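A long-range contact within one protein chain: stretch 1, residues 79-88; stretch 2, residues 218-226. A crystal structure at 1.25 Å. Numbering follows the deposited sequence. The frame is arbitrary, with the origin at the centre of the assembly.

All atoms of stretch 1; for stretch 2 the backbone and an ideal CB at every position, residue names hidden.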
# COMPACT_ATOMS: atom_id res chain seq x y z
N LEU A 79 -21.80 5.13 -16.77
CA LEU A 79 -20.56 5.24 -16.01
C LEU A 79 -20.72 6.20 -14.84
O LEU A 79 -20.34 5.88 -13.72
CB LEU A 79 -19.39 5.65 -16.90
CG LEU A 79 -18.56 4.47 -17.42
CD1 LEU A 79 -19.43 3.48 -18.19
CD2 LEU A 79 -17.41 4.97 -18.28
N ARG A 80 -21.30 7.36 -15.08
CA ARG A 80 -21.53 8.30 -13.98
C ARG A 80 -22.38 7.67 -12.88
O ARG A 80 -22.07 7.81 -11.70
CB ARG A 80 -22.19 9.60 -14.48
CG ARG A 80 -21.24 10.55 -15.18
CD ARG A 80 -22.00 11.70 -15.83
NE ARG A 80 -22.79 12.46 -14.87
CZ ARG A 80 -22.34 13.51 -14.19
NH1 ARG A 80 -21.09 13.93 -14.36
NH2 ARG A 80 -23.13 14.13 -13.33
N GLY A 81 -23.44 6.97 -13.26
CA GLY A 81 -24.31 6.35 -12.28
C GLY A 81 -23.59 5.29 -11.46
O GLY A 81 -23.82 5.15 -10.25
N GLY A 82 -22.72 4.53 -12.11
CA GLY A 82 -21.98 3.47 -11.44
C GLY A 82 -21.01 4.05 -10.43
O GLY A 82 -20.90 3.58 -9.30
N PHE A 83 -20.30 5.09 -10.84
CA PHE A 83 -19.33 5.69 -9.95
C PHE A 83 -19.98 6.52 -8.85
O PHE A 83 -19.45 6.61 -7.75
CB PHE A 83 -18.28 6.47 -10.74
CG PHE A 83 -17.50 5.60 -11.68
CD1 PHE A 83 -16.95 4.41 -11.22
CD2 PHE A 83 -17.35 5.94 -13.01
CE1 PHE A 83 -16.24 3.59 -12.08
CE2 PHE A 83 -16.64 5.11 -13.87
CZ PHE A 83 -16.09 3.94 -13.40
N GLU A 84 -21.16 7.07 -9.13
CA GLU A 84 -21.94 7.73 -8.08
C GLU A 84 -22.40 6.72 -7.02
O GLU A 84 -22.38 7.02 -5.82
CB GLU A 84 -23.16 8.45 -8.68
CG GLU A 84 -23.83 9.37 -7.69
CD GLU A 84 -22.92 10.51 -7.29
OE1 GLU A 84 -22.40 11.19 -8.19
OE2 GLU A 84 -22.71 10.72 -6.07
N LEU A 85 -22.82 5.54 -7.46
CA LEU A 85 -23.16 4.46 -6.54
C LEU A 85 -21.95 4.08 -5.68
O LEU A 85 -22.07 3.89 -4.47
CB LEU A 85 -23.66 3.25 -7.33
CG LEU A 85 -24.15 2.06 -6.53
CD1 LEU A 85 -25.30 2.47 -5.63
CD2 LEU A 85 -24.58 0.96 -7.47
N ALA A 86 -20.78 3.99 -6.30
CA ALA A 86 -19.56 3.72 -5.55
C ALA A 86 -19.31 4.81 -4.50
O ALA A 86 -19.00 4.51 -3.35
CB ALA A 86 -18.36 3.60 -6.49
N TYR A 87 -19.46 6.06 -4.90
CA TYR A 87 -19.30 7.17 -3.97
C TYR A 87 -20.29 7.03 -2.80
O TYR A 87 -19.93 7.20 -1.63
CB TYR A 87 -19.49 8.51 -4.69
CG TYR A 87 -19.17 9.71 -3.84
CD1 TYR A 87 -17.96 10.39 -3.98
CD2 TYR A 87 -20.07 10.17 -2.88
CE1 TYR A 87 -17.66 11.50 -3.20
CE2 TYR A 87 -19.78 11.27 -2.09
CZ TYR A 87 -18.58 11.93 -2.26
OH TYR A 87 -18.30 13.02 -1.46
N ARG A 88 -21.54 6.73 -3.13
CA ARG A 88 -22.59 6.58 -2.12
C ARG A 88 -22.24 5.50 -1.11
O ARG A 88 -22.41 5.69 0.10
CB ARG A 88 -23.93 6.25 -2.79
CG ARG A 88 -25.09 6.25 -1.82
CD ARG A 88 -26.40 5.95 -2.52
NE ARG A 88 -27.50 6.05 -1.56
CZ ARG A 88 -28.77 5.77 -1.82
NH1 ARG A 88 -29.13 5.35 -3.02
NH2 ARG A 88 -29.67 5.91 -0.86
N UNK A 218 -12.76 10.72 -6.65
CA UNK A 218 -13.88 10.03 -7.29
C UNK A 218 -14.90 11.05 -7.80
O UNK A 218 -15.38 10.94 -8.92
CB UNK A 218 -14.54 9.05 -6.32
N UNK A 219 -15.20 12.05 -6.98
CA UNK A 219 -16.07 13.14 -7.41
C UNK A 219 -15.54 13.81 -8.67
O UNK A 219 -16.28 14.05 -9.62
CB UNK A 219 -16.22 14.17 -6.29
N UNK A 220 -14.24 14.12 -8.67
CA UNK A 220 -13.62 14.72 -9.85
C UNK A 220 -13.74 13.79 -11.05
O UNK A 220 -13.95 14.24 -12.17
CB UNK A 220 -12.15 15.05 -9.58
N UNK A 221 -13.60 12.50 -10.81
CA UNK A 221 -13.68 11.51 -11.87
C UNK A 221 -15.07 11.40 -12.45
O UNK A 221 -15.25 11.19 -13.65
CB UNK A 221 -13.23 10.14 -11.35
N UNK A 222 -16.08 11.53 -11.60
CA UNK A 222 -17.46 11.52 -12.04
C UNK A 222 -17.72 12.75 -12.90
O UNK A 222 -18.28 12.66 -14.00
CB UNK A 222 -18.41 11.47 -10.85
N UNK A 223 -17.30 13.91 -12.41
CA UNK A 223 -17.46 15.16 -13.14
C UNK A 223 -16.77 15.10 -14.50
O UNK A 223 -17.24 15.70 -15.47
CB UNK A 223 -16.91 16.33 -12.32
N UNK A 224 -15.66 14.37 -14.58
CA UNK A 224 -14.86 14.32 -15.79
C UNK A 224 -15.22 13.26 -16.81
O UNK A 224 -14.58 13.17 -17.86
CB UNK A 224 -13.40 14.12 -15.39
N UNK A 225 -16.25 12.46 -16.54
CA UNK A 225 -16.60 11.35 -17.43
C UNK A 225 -16.89 11.82 -18.85
O UNK A 225 -16.40 11.23 -19.82
CB UNK A 225 -17.81 10.60 -16.88
N UNK A 226 -17.69 12.88 -18.99
CA UNK A 226 -18.03 13.37 -20.32
C UNK A 226 -16.79 13.80 -21.10
O UNK A 226 -16.70 13.57 -22.31
CB UNK A 226 -19.01 14.54 -20.21

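Stretch 1 is a helix, and the helix of 218-223 runs nearly antiparallel to it, with an angle of 166° and axes 9.6 Å apart at closest approach. Early positions of stretch 2 therefore meet the end of stretch 1.

Position 218 is helical, and its CA-to-CB bond points toward stretch 1. The ideal CB lies 4.4 Å from Tyr 87 CD1. The nearest surface is the carbon edge of the Tyr 87 ring, so an apolar side chain would suit, such as leucine, isoleucine, valine or methionine. The residue is Ile 218. Its CG2 meets the edge of the Tyr 87 ring, 4.1 Å from CD1.

At position 219 the bond points sideways, with the ideal CB 4.3 Å from Tyr 87 CE1. Beyond it lie an aromatic face and the carboxylate of Glu 84. A long basic side chain could use both. The residue is Arg 219. Its guanidinium makes a two-pronged salt bridge: NH1 donates to Glu 84 OE1 and NH2 to Glu 84 OE2, each at 2.8 Å. The group also lies over the Tyr 87 ring in a cation-pi contact, with CZ 4.4 Å from the ring centroid. NE donates to water 2, which is also hydrogen-bonded to Tyr 87 OH.

Position 220 is out of reach, and stretch 1 sets no demand there. It is Ala 220.

Position 221 points toward stretch 1, but no atom of that stretch is within 5.5 Å of its ideal CB. It is Gly 221.

At position 222 the CA is 5.5 Å from Arg 80 CA, the closest backbone approach. The bond points sideways, and the ideal CB is 5.0 Å from Phe 83 CB and 4.8 Å from Glu 84 OE1. A medium aliphatic chain could bend into the hollow between these residues. It is Ile 222, a knob among Arg 80, Phe 83, Glu 84 and Tyr 87. CG1 is 3.7 Å from Phe 83 CB, while CG2 lies over one face of the Arg 80 guanidinium.

Position 223 points away, but the ideal CB is 5.2 Å from Arg 80 NH1. A polar or acidic side chain would suit that charge. It is Asp 223, whose OD1 is 4.6 Å from Arg 80 NH1, beyond a salt bridge. Water 1 links Arg 80 NH1 to the backbone O of Asp 223.

Position 224 points away. An ideal CB would be crowded by Ala 220 O at 3.3 Å, which favours glycine. It is Gly 224.

Position 225 points toward stretch 1, its ideal CB 3.8 Å from Arg 80 CG. The aliphatic stem of Arg 80, Leu 79 and the Phe 83 ring invite a branched or long apolar chain. It is Ile 225. CG2 is 4.2 Å from Leu 79 CB, and CD1 is 4.2 Å from Phe 83 CE2.

Position 226 points sideways into space that stretch 1 leaves empty. It is Ala 226, whose backbone N donates to water 1.

Stretch 2, residues 218-226: IRAGIDGIA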
# COMPACT_ATOMS: atom_id res chain seq x y z
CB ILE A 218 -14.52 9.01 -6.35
CG1 ILE A 218 -13.56 7.84 -6.12
CG2 ILE A 218 -15.84 8.51 -6.91
CD1 ILE A 218 -13.94 6.93 -4.96
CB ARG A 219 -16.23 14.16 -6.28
CG ARG A 219 -17.04 15.39 -6.66
CD ARG A 219 -18.44 15.01 -7.10
NE ARG A 219 -19.06 14.10 -6.15
CZ ARG A 219 -20.10 13.31 -6.42
NH1 ARG A 219 -20.64 13.32 -7.64
NH2 ARG A 219 -20.59 12.51 -5.49
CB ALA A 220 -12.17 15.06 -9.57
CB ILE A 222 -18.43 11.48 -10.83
CG1 ILE A 222 -18.34 10.12 -10.13
CG2 ILE A 222 -19.86 11.77 -11.28
CD1 ILE A 222 -19.01 10.08 -8.77
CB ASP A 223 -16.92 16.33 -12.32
CG ASP A 223 -17.73 16.59 -11.07
OD1 ASP A 223 -18.90 16.16 -11.02
OD2 ASP A 223 -17.20 17.23 -10.13
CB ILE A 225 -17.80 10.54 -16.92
CG1 ILE A 225 -17.41 9.71 -15.69
CG2 ILE A 225 -18.31 9.60 -18.02
CD1 ILE A 225 -16.35 8.68 -15.97
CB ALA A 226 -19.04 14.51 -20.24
O HOH W 1 -19.33 14.16 -16.77
O HOH W 2 -18.65 15.19 -3.46
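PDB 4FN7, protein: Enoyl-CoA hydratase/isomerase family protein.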